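PDB 3U4J: NAD-dependent aldehyde dehydrogenase from Sinorhizobium meliloti, which probably oxidises aldehydes with NAD or NADP as electron acceptor and binds a calcium ion. Local coordinates for residues A135-A140 against L480-F485; S179-W184 against A245-V250; G373-R378 against L382-T387; E349-K354 against E402-V407. One frame throughout, in Å; residues are numbered along the deposited sequence.

Contact 1 of 4, residues A135-A140 against L480-F485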
loop_
_atom_site.group_PDB
_atom_site.type_symbol
_atom_site.label_atom_id
_atom_site.label_comp_id
_atom_site.label_asym_id
_atom_site.label_seq_id
_atom_site.Cartn_x
_atom_site.Cartn_y
_atom_site.Cartn_z
ATOM N N ALA A 135 -13.422 -3.249 12.683
ATOM C CA ALA A 135 -13.967 -1.899 12.926
ATOM C C ALA A 135 -12.877 -0.850 12.787
ATOM O O ALA A 135 -13.110 0.219 12.234
ATOM C CB ALA A 135 -14.613 -1.816 14.317
ATOM N N GLY A 136 -11.691 -1.138 13.311
ATOM C CA GLY A 136 -10.553 -0.189 13.206
ATOM C C GLY A 136 -10.188 0.069 11.752
ATOM O O GLY A 136 -10.003 1.222 11.348
ATOM N N GLN A 137 -10.102 -1.003 10.956
ATOM C CA GLN A 137 -9.679 -0.902 9.560
ATOM C C GLN A 137 -10.741 -0.339 8.629
ATOM O O GLN A 137 -10.389 0.290 7.631
ATOM C CB GLN A 137 -9.195 -2.270 9.033
ATOM C CG GLN A 137 -7.833 -2.718 9.627
ATOM C CD GLN A 137 -6.776 -1.631 9.441
ATOM O OE1 GLN A 137 -6.367 -1.349 8.322
ATOM N NE2 GLN A 137 -6.366 -0.990 10.539
ATOM N N ALA A 138 -12.012 -0.566 8.958
ATOM C CA ALA A 138 -13.133 -0.181 8.106
ATOM C C ALA A 138 -13.118 1.303 7.769
ATOM O O ALA A 138 -13.459 1.678 6.654
ATOM C CB ALA A 138 -14.507 -0.577 8.743
ATOM N N ARG A 139 -12.696 2.143 8.708
ATOM C CA ARG A 139 -12.707 3.587 8.441
ATOM C C ARG A 139 -11.515 4.092 7.598
ATOM O O ARG A 139 -11.551 5.197 7.055
ATOM C CB ARG A 139 -12.877 4.371 9.747
ATOM C CG ARG A 139 -11.687 4.343 10.690
ATOM C CD ARG A 139 -12.064 5.099 11.953
ATOM N NE ARG A 139 -12.207 6.526 11.697
ATOM C CZ ARG A 139 -12.419 7.418 12.655
ATOM N NH1 ARG A 139 -12.549 7.007 13.915
ATOM N NH2 ARG A 139 -12.498 8.710 12.361
ATOM N N ALA A 140 -10.491 3.265 7.448
ATOM C CA ALA A 140 -9.288 3.700 6.731
ATOM C C ALA A 140 -9.143 3.119 5.312
ATOM O O ALA A 140 -8.089 3.253 4.699
ATOM C CB ALA A 140 -8.060 3.373 7.551
ATOM N N LEU A 480 -9.828 -11.743 6.105
ATOM C CA LEU A 480 -9.128 -11.205 7.263
ATOM C C LEU A 480 -8.076 -10.171 6.864
ATOM O O LEU A 480 -7.890 -9.897 5.683
ATOM C CB LEU A 480 -8.487 -12.308 8.130
ATOM C CG LEU A 480 -9.341 -13.248 8.970
ATOM C CD1 LEU A 480 -8.558 -13.792 10.224
ATOM C CD2 LEU A 480 -10.670 -12.709 9.353
ATOM N N GLY A 481 -7.413 -9.601 7.864
ATOM C CA GLY A 481 -6.467 -8.502 7.639
ATOM C C GLY A 481 -7.069 -7.402 6.774
ATOM O O GLY A 481 -8.251 -7.099 6.898
ATOM N N ARG A 482 -6.249 -6.840 5.887
ATOM C CA ARG A 482 -6.700 -5.887 4.875
ATOM C C ARG A 482 -7.290 -6.623 3.675
ATOM O O ARG A 482 -8.019 -6.040 2.902
ATOM C CB ARG A 482 -5.538 -5.010 4.395
ATOM C CG ARG A 482 -4.974 -4.183 5.527
ATOM C CD ARG A 482 -4.188 -2.967 5.081
ATOM N NE ARG A 482 -4.214 -1.976 6.170
ATOM C CZ ARG A 482 -3.146 -1.347 6.673
ATOM N NH1 ARG A 482 -1.924 -1.566 6.185
ATOM N NH2 ARG A 482 -3.305 -0.466 7.659
ATOM N N TYR A 483 -6.956 -7.904 3.520
ATOM C CA TYR A 483 -7.365 -8.638 2.320
ATOM C C TYR A 483 -8.872 -8.848 2.249
ATOM O O TYR A 483 -9.465 -8.753 1.151
ATOM C CB TYR A 483 -6.635 -9.992 2.223
ATOM C CG TYR A 483 -5.165 -9.822 1.802
ATOM C CD1 TYR A 483 -4.745 -10.166 0.512
ATOM C CD2 TYR A 483 -4.214 -9.304 2.691
ATOM C CE1 TYR A 483 -3.413 -9.977 0.119
ATOM C CE2 TYR A 483 -2.867 -9.138 2.311
ATOM C CZ TYR A 483 -2.478 -9.476 1.037
ATOM O OH TYR A 483 -1.158 -9.303 0.650
ATOM N N GLY A 484 -9.492 -9.124 3.406
ATOM C CA GLY A 484 -10.921 -9.408 3.404
ATOM C C GLY A 484 -11.716 -8.210 2.906
ATOM O O GLY A 484 -12.769 -8.378 2.279
ATOM N N PHE A 485 -11.228 -6.991 3.140
ATOM C CA PHE A 485 -11.994 -5.834 2.650
ATOM C C PHE A 485 -12.021 -5.778 1.136
ATOM O O PHE A 485 -13.022 -5.345 0.553
ATOM C CB PHE A 485 -11.513 -4.521 3.242
ATOM C CG PHE A 485 -11.639 -4.469 4.741
ATOM C CD1 PHE A 485 -12.879 -4.310 5.342
ATOM C CD2 PHE A 485 -10.512 -4.605 5.548
ATOM C CE1 PHE A 485 -12.995 -4.272 6.723
ATOM C CE2 PHE A 485 -10.622 -4.571 6.928
ATOM C CZ PHE A 485 -11.866 -4.408 7.517
#
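R482 grips Q137 side-on, with two nitrogens on one oxygen. R482 NE donates to Q137 OE1 at 3.1 Å, with an N-H...O angle of 150°. R482 NH2 donates to the same OE1 at 3.3 Å, at a more bent angle. OE1 lies at the edge of the guanidinium, in its plane. Both donors reach the amide from one face, tilted out of the carbonyl plane, and the two flat groups are turned 49° apart. The side chain of Q137 bends at chi2 (-53°), which carries its amide across to the arginine. R482 runs extended from CG to NE, and its NH1 forms a salt bridge with E142 of the second subunit. Q137 NE2 makes a weak hydrogen bond to G136 O of that same subunit, so both polar ends also face the subunit interface. With an alanine at R482, Q137 OE1 would probably lose this pair of donors and E142 of the second subunit its charged mate. The apolar part lies beside this grip. Q137 CB comes to 3.4 Å from F485 CE2, at an oblique approach to the ring. A138 adds a looser touch, its CB 4.5 Å from F485 CE1. Beyond F485 stands W184 of helix 174-187, whose ring meets that of F485. The contact thus joins helix 117-138 to the segment that leads into helix 483-487. Helix 84-100 packs on A135 and A138, while helix 174-187 lies beside F485 and L480.

Contact 2 of 4, residues S179-W184 against A245-V250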
loop_
_atom_site.group_PDB
_atom_site.type_symbol
_atom_site.label_atom_id
_atom_site.label_comp_id
_atom_site.label_asym_id
_atom_site.label_seq_id
_atom_site.Cartn_x
_atom_site.Cartn_y
_atom_site.Cartn_z
ATOM N N SER A 179 -17.723 -14.120 12.409
ATOM C CA SER A 179 -16.901 -13.001 12.819
ATOM C C SER A 179 -15.688 -12.746 11.904
ATOM O O SER A 179 -15.141 -11.643 11.911
ATOM C CB SER A 179 -16.458 -13.172 14.274
ATOM O OG SER A 179 -17.568 -13.096 15.149
ATOM N N GLU A 180 -15.269 -13.753 11.127
ATOM C CA GLU A 180 -14.234 -13.559 10.079
ATOM C C GLU A 180 -14.824 -13.053 8.758
ATOM O O GLU A 180 -14.086 -12.725 7.842
ATOM C CB GLU A 180 -13.515 -14.872 9.738
ATOM C CG GLU A 180 -12.723 -15.549 10.822
ATOM C CD GLU A 180 -12.158 -16.905 10.336
ATOM O OE1 GLU A 180 -12.577 -17.417 9.254
ATOM O OE2 GLU A 180 -11.303 -17.468 11.054
ATOM N N ARG A 181 -16.145 -13.047 8.625
ATOM C CA ARG A 181 -16.786 -12.695 7.331
ATOM C C ARG A 181 -17.653 -11.443 7.452
ATOM O O ARG A 181 -17.440 -10.479 6.733
ATOM C CB ARG A 181 -17.674 -13.837 6.811
ATOM C CG ARG A 181 -16.944 -15.186 6.626
ATOM C CD ARG A 181 -15.981 -15.205 5.423
ATOM N NE ARG A 181 -15.444 -16.563 5.307
ATOM C CZ ARG A 181 -14.473 -17.061 6.062
ATOM N NH1 ARG A 181 -13.831 -16.296 6.944
ATOM N NH2 ARG A 181 -14.133 -18.339 5.933
ATOM N N VAL A 182 -18.646 -11.481 8.338
ATOM C CA VAL A 182 -19.603 -10.377 8.469
ATOM C C VAL A 182 -18.927 -9.003 8.667
ATOM O O VAL A 182 -19.249 -8.063 7.952
ATOM C CB VAL A 182 -20.690 -10.660 9.561
ATOM C CG1 VAL A 182 -21.568 -9.412 9.845
ATOM C CG2 VAL A 182 -21.571 -11.874 9.164
ATOM N N PRO A 183 -17.976 -8.885 9.622
ATOM C CA PRO A 183 -17.432 -7.522 9.860
ATOM C C PRO A 183 -16.674 -6.950 8.657
ATOM O O PRO A 183 -16.738 -5.755 8.411
ATOM C CB PRO A 183 -16.461 -7.724 11.057
ATOM C CG PRO A 183 -16.880 -8.992 11.718
ATOM C CD PRO A 183 -17.443 -9.863 10.589
ATOM N N TRP A 184 -15.977 -7.799 7.903
ATOM C CA TRP A 184 -15.278 -7.363 6.723
ATOM C C TRP A 184 -16.236 -6.929 5.616
ATOM O O TRP A 184 -15.982 -5.937 4.903
ATOM C CB TRP A 184 -14.316 -8.449 6.235
ATOM C CG TRP A 184 -12.964 -8.388 6.966
ATOM C CD1 TRP A 184 -11.806 -7.842 6.486
ATOM C CD2 TRP A 184 -12.666 -8.861 8.300
ATOM N NE1 TRP A 184 -10.812 -7.938 7.441
ATOM C CE2 TRP A 184 -11.304 -8.563 8.555
ATOM C CE3 TRP A 184 -13.412 -9.522 9.293
ATOM C CZ2 TRP A 184 -10.654 -8.915 9.760
ATOM C CZ3 TRP A 184 -12.781 -9.855 10.521
ATOM C CH2 TRP A 184 -11.404 -9.544 10.740
ATOM N N ALA A 245 -20.379 -15.989 -0.062
ATOM C CA ALA A 245 -19.170 -16.306 0.690
ATOM C C ALA A 245 -19.505 -17.576 1.451
ATOM O O ALA A 245 -20.271 -17.527 2.411
ATOM C CB ALA A 245 -18.850 -15.187 1.666
ATOM N N PHE A 246 -18.939 -18.694 1.020
ATOM C CA PHE A 246 -19.260 -20.011 1.571
ATOM C C PHE A 246 -18.053 -20.586 2.290
ATOM O O PHE A 246 -16.910 -20.488 1.795
ATOM C CB PHE A 246 -19.706 -20.977 0.432
ATOM C CG PHE A 246 -19.838 -22.414 0.889
ATOM C CD1 PHE A 246 -21.033 -22.872 1.479
ATOM C CD2 PHE A 246 -18.754 -23.291 0.786
ATOM C CE1 PHE A 246 -21.161 -24.212 1.936
ATOM C CE2 PHE A 246 -18.859 -24.622 1.226
ATOM C CZ PHE A 246 -20.074 -25.081 1.807
ATOM N N THR A 247 -18.300 -21.203 3.438
ATOM C CA THR A 247 -17.292 -21.926 4.155
ATOM C C THR A 247 -17.854 -23.303 4.507
ATOM O O THR A 247 -18.917 -23.408 5.124
ATOM C CB THR A 247 -16.862 -21.154 5.444
ATOM O OG1 THR A 247 -16.447 -19.811 5.084
ATOM C CG2 THR A 247 -15.714 -21.915 6.172
ATOM N N GLY A 248 -17.159 -24.356 4.091
ATOM C CA GLY A 248 -17.626 -25.727 4.353
ATOM C C GLY A 248 -16.874 -26.717 3.489
ATOM O O GLY A 248 -15.716 -26.479 3.155
ATOM N N SER A 249 -17.512 -27.831 3.126
ATOM C CA SER A 249 -16.798 -28.877 2.403
ATOM C C SER A 249 -16.600 -28.490 0.944
ATOM O O SER A 249 -17.431 -27.793 0.347
ATOM C CB SER A 249 -17.570 -30.198 2.432
ATOM O OG SER A 249 -18.759 -30.033 1.710
ATOM N N VAL A 250 -15.525 -29.014 0.356
ATOM C CA VAL A 250 -15.296 -28.894 -1.086
ATOM C C VAL A 250 -16.523 -29.330 -1.898
ATOM O O VAL A 250 -16.901 -28.650 -2.841
ATOM C CB VAL A 250 -14.014 -29.683 -1.524
ATOM C CG1 VAL A 250 -13.816 -29.625 -3.031
ATOM C CG2 VAL A 250 -12.774 -29.119 -0.817
HETATM O O HOH W 1 -16.283 -17.561 2.748
#
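This is a buried, almost wholly polar contact between helix 174-187 and the end of strand 243-247, near the centre of the subunit. R181 carries it from the helix and T247 from the strand. R181 NH2 donates to T247 OG1 at 2.9 Å. The bond is bent, at 137°, and the oxygen lies near the guanidinium edge but tilted from its plane. The chain of R181 bends at chi2 (-72°), which brings the guanidinium to the strand. Strand 243-247 belongs to the parallel part of a Rossmann-like sheet, as in the cofactor-binding domain of aldehyde dehydrogenases. Past its end, S249 N-caps helix 250-261, its OG bonded to V252 N. The other two guanidinium nitrogens have partners too. R181 NE donates to water 1 at 2.9 Å, and this water makes a weak bond to F246 O. R181 NH1 forms a salt bridge with E180 OE1 at 2.9 Å, meeting the carboxylate on its anti side. That neighbour probably balances the buried positive charge. I167 of strand 153-168 and E270 of strand 266-270 also touch R181.

Contact 3 of 4, residues G373-R378 against L382-T387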
loop_
_atom_site.group_PDB
_atom_site.type_symbol
_atom_site.label_atom_id
_atom_site.label_comp_id
_atom_site.label_asym_id
_atom_site.label_seq_id
_atom_site.Cartn_x
_atom_site.Cartn_y
_atom_site.Cartn_z
ATOM N N GLY A 373 -9.368 -45.139 17.847
ATOM C CA GLY A 373 -10.007 -45.893 16.784
ATOM C C GLY A 373 -11.365 -46.487 17.153
ATOM O O GLY A 373 -11.822 -47.428 16.491
ATOM N N GLU A 374 -12.010 -45.956 18.199
ATOM C CA GLU A 374 -13.420 -46.315 18.515
ATOM C C GLU A 374 -14.155 -45.160 19.175
ATOM O O GLU A 374 -13.534 -44.252 19.718
ATOM C CB GLU A 374 -13.532 -47.505 19.476
ATOM C CG GLU A 374 -13.043 -48.867 18.958
ATOM C CD GLU A 374 -13.937 -49.522 17.881
ATOM O OE1 GLU A 374 -15.138 -49.171 17.751
ATOM O OE2 GLU A 374 -13.416 -50.417 17.169
ATOM N N ARG A 375 -15.484 -45.237 19.138
ATOM C CA ARG A 375 -16.367 -44.393 19.940
ATOM C C ARG A 375 -16.198 -44.654 21.422
ATOM O O ARG A 375 -15.865 -45.762 21.825
ATOM C CB ARG A 375 -17.813 -44.663 19.542
ATOM C CG ARG A 375 -18.129 -44.143 18.175
ATOM C CD ARG A 375 -18.520 -42.661 18.231
ATOM N NE ARG A 375 -19.820 -42.473 18.892
ATOM C CZ ARG A 375 -20.993 -42.742 18.329
ATOM N NH1 ARG A 375 -21.053 -43.199 17.081
ATOM N NH2 ARG A 375 -22.112 -42.562 19.022
ATOM N N ILE A 376 -16.398 -43.620 22.234
ATOM C CA ILE A 376 -16.288 -43.744 23.690
ATOM C C ILE A 376 -17.584 -43.190 24.291
ATOM O O ILE A 376 -18.174 -42.256 23.724
ATOM C CB ILE A 376 -15.017 -43.005 24.230
ATOM C CG1 ILE A 376 -13.846 -43.970 24.404
ATOM C CG2 ILE A 376 -15.238 -42.456 25.608
ATOM C CD1 ILE A 376 -13.159 -44.306 23.173
ATOM N N GLY A 377 -18.038 -43.773 25.405
ATOM C CA GLY A 377 -19.251 -43.299 26.106
ATOM C C GLY A 377 -20.475 -43.236 25.204
ATOM O O GLY A 377 -21.201 -42.230 25.165
ATOM N N ARG A 378 -20.701 -44.322 24.476
ATOM C CA ARG A 378 -21.779 -44.389 23.484
ATOM C C ARG A 378 -23.157 -44.011 24.011
ATOM O O ARG A 378 -23.959 -43.448 23.262
ATOM C CB ARG A 378 -21.858 -45.781 22.854
ATOM C CG ARG A 378 -20.976 -45.960 21.640
ATOM C CD ARG A 378 -21.055 -47.388 21.103
ATOM N NE ARG A 378 -20.744 -47.442 19.675
ATOM C CZ ARG A 378 -21.565 -47.016 18.713
ATOM N NH1 ARG A 378 -22.745 -46.487 19.008
ATOM N NH2 ARG A 378 -21.202 -47.110 17.445
ATOM N N LEU A 382 -21.844 -38.176 21.891
ATOM C CA LEU A 382 -21.055 -38.492 20.699
ATOM C C LEU A 382 -19.578 -38.166 20.921
ATOM O O LEU A 382 -19.163 -36.993 20.890
ATOM C CB LEU A 382 -21.611 -37.764 19.475
ATOM C CG LEU A 382 -23.114 -37.905 19.205
ATOM C CD1 LEU A 382 -23.665 -36.821 18.258
ATOM C CD2 LEU A 382 -23.441 -39.302 18.690
ATOM N N TYR A 383 -18.786 -39.198 21.183
ATOM C CA TYR A 383 -17.366 -38.993 21.435
ATOM C C TYR A 383 -16.527 -40.011 20.682
ATOM O O TYR A 383 -16.850 -41.214 20.680
ATOM C CB TYR A 383 -17.072 -39.094 22.924
ATOM C CG TYR A 383 -17.840 -38.079 23.755
ATOM C CD1 TYR A 383 -17.406 -36.760 23.845
ATOM C CD2 TYR A 383 -18.994 -38.455 24.459
ATOM C CE1 TYR A 383 -18.113 -35.821 24.625
ATOM C CE2 TYR A 383 -19.710 -37.538 25.226
ATOM C CZ TYR A 383 -19.252 -36.214 25.309
ATOM O OH TYR A 383 -19.934 -35.302 26.061
ATOM N N TYR A 384 -15.442 -39.531 20.071
ATOM C CA TYR A 384 -14.523 -40.403 19.354
ATOM C C TYR A 384 -13.150 -40.314 20.004
ATOM O O TYR A 384 -12.691 -39.229 20.331
ATOM C CB TYR A 384 -14.488 -40.069 17.852
ATOM C CG TYR A 384 -14.019 -41.265 17.054
ATOM C CD1 TYR A 384 -14.938 -42.206 16.580
ATOM C CD2 TYR A 384 -12.661 -41.508 16.859
ATOM C CE1 TYR A 384 -14.513 -43.371 15.896
ATOM C CE2 TYR A 384 -12.224 -42.644 16.167
ATOM C CZ TYR A 384 -13.157 -43.565 15.695
ATOM O OH TYR A 384 -12.732 -44.675 15.029
ATOM N N ALA A 385 -12.504 -41.458 20.230
ATOM C CA ALA A 385 -11.229 -41.462 20.934
ATOM C C ALA A 385 -10.112 -40.789 20.116
ATOM O O ALA A 385 -10.093 -40.907 18.906
ATOM C CB ALA A 385 -10.826 -42.889 21.257
ATOM N N PRO A 386 -9.185 -40.080 20.784
ATOM C CA PRO A 386 -7.997 -39.618 20.084
ATOM C C PRO A 386 -7.308 -40.792 19.384
ATOM O O PRO A 386 -7.046 -41.844 20.015
ATOM C CB PRO A 386 -7.119 -39.084 21.212
ATOM C CG PRO A 386 -8.086 -38.591 22.208
ATOM C CD PRO A 386 -9.213 -39.591 22.179
ATOM N N THR A 387 -7.019 -40.600 18.104
ATOM C CA THR A 387 -6.573 -41.686 17.241
ATOM C C THR A 387 -5.307 -41.331 16.479
ATOM O O THR A 387 -5.201 -40.236 15.902
ATOM C CB THR A 387 -7.709 -42.078 16.256
ATOM O OG1 THR A 387 -8.882 -42.454 17.009
ATOM C CG2 THR A 387 -7.272 -43.241 15.304
HETATM O O HOH W 2 -19.999 -41.864 21.673
#
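G373 and T387 meet at one end of this pairing, where G373 N donates to T387 OG1 at 2.9 Å. The same hydroxyl donates to A385 O at 2.7 Å, so it is used both ways. Next along, A385 N gives E374 O a bond of 3.0 Å. I376 N then donates to Y383 O at 2.9 Å. Water 2 bridges the far end. It accepts from R375 NE and from Y383 N, and it is also hydrogen-bonded to I376 O. R375 crosses Y384 at about a right angle, its CD 4.0 Å from Y384 CD1, and its NH2 forms a salt bridge with E349. CG of Y384 stands anti to the backbone N (chi1 -157°), and this lays the ring against the E374 carbonyl of the opposite strand. E374 O sits 3.8 Å from the ring plane of Y384, over its centre. The hydroxyl of Y384 bonds to H356 ND1 on helix 349-364. A leucine in place of Y384 would probably leave H356 without this partner and the backbone around E374 without its flat support. Y383 OH bonds to G46 O, and its ring meets F7 edge-to-face. On the face that carries I376, its CD1 presses on A385 CB at 3.3 Å, a tight fit. The arrangement is a short antiparallel beta hairpin, with R375 and Y384 as a non-hydrogen-bonded pair, at the edge of the sheet that strand 383-390 shares with strand 407-413.

Contact 4 of 4, residues E349-K354 against E402-V407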
loop_
_atom_site.group_PDB
_atom_site.type_symbol
_atom_site.label_atom_id
_atom_site.label_comp_id
_atom_site.label_asym_id
_atom_site.label_seq_id
_atom_site.Cartn_x
_atom_site.Cartn_y
_atom_site.Cartn_z
ATOM N N GLU A 349 -24.215 -38.032 14.866
ATOM C CA GLU A 349 -24.008 -39.480 14.748
ATOM C C GLU A 349 -23.529 -39.806 13.324
ATOM O O GLU A 349 -22.631 -40.626 13.153
ATOM C CB GLU A 349 -25.300 -40.253 15.125
ATOM C CG GLU A 349 -25.261 -41.768 14.824
ATOM C CD GLU A 349 -24.410 -42.579 15.809
ATOM O OE1 GLU A 349 -24.490 -42.333 17.031
ATOM O OE2 GLU A 349 -23.666 -43.492 15.356
ATOM N N ALA A 350 -24.100 -39.147 12.314
ATOM C CA ALA A 350 -23.662 -39.368 10.918
ATOM C C ALA A 350 -22.177 -39.011 10.765
ATOM O O ALA A 350 -21.405 -39.760 10.139
ATOM C CB ALA A 350 -24.528 -38.576 9.903
ATOM N N HIS A 351 -21.753 -37.909 11.389
ATOM C CA HIS A 351 -20.344 -37.535 11.285
ATOM C C HIS A 351 -19.431 -38.528 12.004
ATOM O O HIS A 351 -18.405 -38.914 11.455
ATOM C CB HIS A 351 -20.092 -36.108 11.786
ATOM C CG HIS A 351 -18.707 -35.626 11.501
ATOM N ND1 HIS A 351 -18.286 -35.299 10.235
ATOM C CD2 HIS A 351 -17.641 -35.436 12.316
ATOM C CE1 HIS A 351 -17.019 -34.921 10.278
ATOM N NE2 HIS A 351 -16.602 -35.001 11.530
ATOM N N ALA A 352 -19.807 -38.928 13.224
ATOM C CA ALA A 352 -19.035 -39.925 13.976
ATOM C C ALA A 352 -18.868 -41.242 13.178
ATOM O O ALA A 352 -17.787 -41.823 13.160
ATOM C CB ALA A 352 -19.670 -40.187 15.366
ATOM N N GLU A 353 -19.936 -41.694 12.528
ATOM C CA GLU A 353 -19.887 -42.914 11.697
ATOM C C GLU A 353 -18.925 -42.755 10.510
ATOM O O GLU A 353 -18.142 -43.656 10.221
ATOM C CB GLU A 353 -21.286 -43.331 11.229
ATOM C CG GLU A 353 -22.138 -43.965 12.365
ATOM C CD GLU A 353 -23.664 -44.030 12.072
ATOM O OE1 GLU A 353 -24.121 -43.606 10.983
ATOM O OE2 GLU A 353 -24.416 -44.517 12.955
ATOM N N LYS A 354 -18.963 -41.594 9.860
ATOM C CA LYS A 354 -18.036 -41.303 8.779
ATOM C C LYS A 354 -16.581 -41.318 9.267
ATOM O O LYS A 354 -15.722 -41.960 8.637
ATOM C CB LYS A 354 -18.375 -39.967 8.112
ATOM C CG LYS A 354 -17.691 -39.758 6.770
ATOM C CD LYS A 354 -18.093 -38.407 6.191
ATOM C CE LYS A 354 -17.808 -38.322 4.692
ATOM N NZ LYS A 354 -17.939 -36.914 4.209
ATOM N N GLU A 402 -10.106 -35.885 3.623
ATOM C CA GLU A 402 -10.293 -35.145 4.844
ATOM C C GLU A 402 -11.224 -35.929 5.748
ATOM O O GLU A 402 -12.395 -36.114 5.432
ATOM C CB GLU A 402 -10.865 -33.749 4.557
ATOM C CG GLU A 402 -11.123 -32.935 5.828
ATOM C CD GLU A 402 -11.650 -31.532 5.509
ATOM O OE1 GLU A 402 -11.008 -30.538 5.933
ATOM O OE2 GLU A 402 -12.691 -31.442 4.829
ATOM N N ILE A 403 -10.686 -36.399 6.871
ATOM C CA ILE A 403 -11.458 -37.198 7.808
ATOM C C ILE A 403 -12.310 -36.321 8.736
ATOM O O ILE A 403 -13.451 -36.670 9.055
ATOM C CB ILE A 403 -10.506 -38.111 8.629
ATOM C CG1 ILE A 403 -9.856 -39.154 7.708
ATOM C CG2 ILE A 403 -11.245 -38.777 9.817
ATOM C CD1 ILE A 403 -8.615 -39.840 8.298
ATOM N N PHE A 404 -11.765 -35.178 9.170
ATOM C CA PHE A 404 -12.517 -34.242 10.036
ATOM C C PHE A 404 -12.904 -34.840 11.415
ATOM O O PHE A 404 -13.979 -34.562 11.980
ATOM C CB PHE A 404 -13.745 -33.731 9.291
ATOM C CG PHE A 404 -13.891 -32.225 9.288
ATOM C CD1 PHE A 404 -12.928 -31.421 8.659
ATOM C CD2 PHE A 404 -14.988 -31.629 9.883
ATOM C CE1 PHE A 404 -13.058 -30.024 8.618
ATOM C CE2 PHE A 404 -15.147 -30.200 9.872
ATOM C CZ PHE A 404 -14.178 -29.416 9.231
ATOM N N GLY A 405 -12.016 -35.659 11.954
ATOM C CA GLY A 405 -12.133 -36.205 13.316
ATOM C C GLY A 405 -10.739 -36.234 13.945
ATOM O O GLY A 405 -9.774 -35.839 13.305
ATOM N N PRO A 406 -10.614 -36.711 15.199
ATOM C CA PRO A 406 -9.317 -36.628 15.871
ATOM C C PRO A 406 -8.394 -37.780 15.474
ATOM O O PRO A 406 -8.004 -38.586 16.324
ATOM C CB PRO A 406 -9.685 -36.723 17.351
ATOM C CG PRO A 406 -10.965 -37.522 17.373
ATOM C CD PRO A 406 -11.653 -37.326 16.049
ATOM N N VAL A 407 -8.071 -37.846 14.189
ATOM C CA VAL A 407 -7.361 -38.971 13.609
ATOM C C VAL A 407 -6.125 -38.459 12.869
ATOM O O VAL A 407 -6.247 -37.782 11.836
ATOM C CB VAL A 407 -8.264 -39.719 12.592
ATOM C CG1 VAL A 407 -7.463 -40.905 11.873
ATOM C CG2 VAL A 407 -9.556 -40.185 13.261
#
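H351 reaches from helix 349-364 to the backbone of F404. Its CB starts on the side of the helix that faces the loop. CG is anti to the backbone N (chi1 -171°), and the imidazole therefore extends outward to the 402-407 segment. CD2, on one flank of the ring, lies 3.8 Å from F404 O. CE1, on the other, comes to 3.6 Å from F404 CB, and F404 CD2 follows at 3.9 Å from the same CE1. That carbon meets the phenylalanine ring at its edge. The segment 402-407 matches the Glu-x-Phe-Gly-Pro sequence that recurs in aldehyde dehydrogenases. It is irregular here: F404 takes left-handed helical backbone angles, and P406 centres an inverse gamma turn. At the tip, H351 NE2 donates to F404 O at 2.7 Å, with an angle of 164°. The oxygen lies in the imidazole plane, whereas NE2 stands well above the carbonyl plane of F404. This bond, with F404 CB alongside, probably limits the rotation of the ring. W171 meets the imidazole edge-to-face from outside the two segments. I403 packs on V355 and Y358, further along the same helix.

Contacts 1 and 2 are buried and lie in the half with the Rossmann-like sheet. They are linked through W184, which lies on the helix of contact 2 and bonds to G481 O in contact 1. Contact 2 lies deepest, its centre about 6 Å from that of the chain, and relies on a charged side chain. Contact 1 faces a second subunit. Contacts 3 and 4, in the other half, touch no other chain of the assembly and are joined by the E349-R375 salt bridge and a T387-P406 backbone bond. Contact 3, chiefly backbone bonding, has its centre about 24 Å from the chain centre, yet most of its touching residues are buried. Contact 4 is a single, partly buried histidine bond.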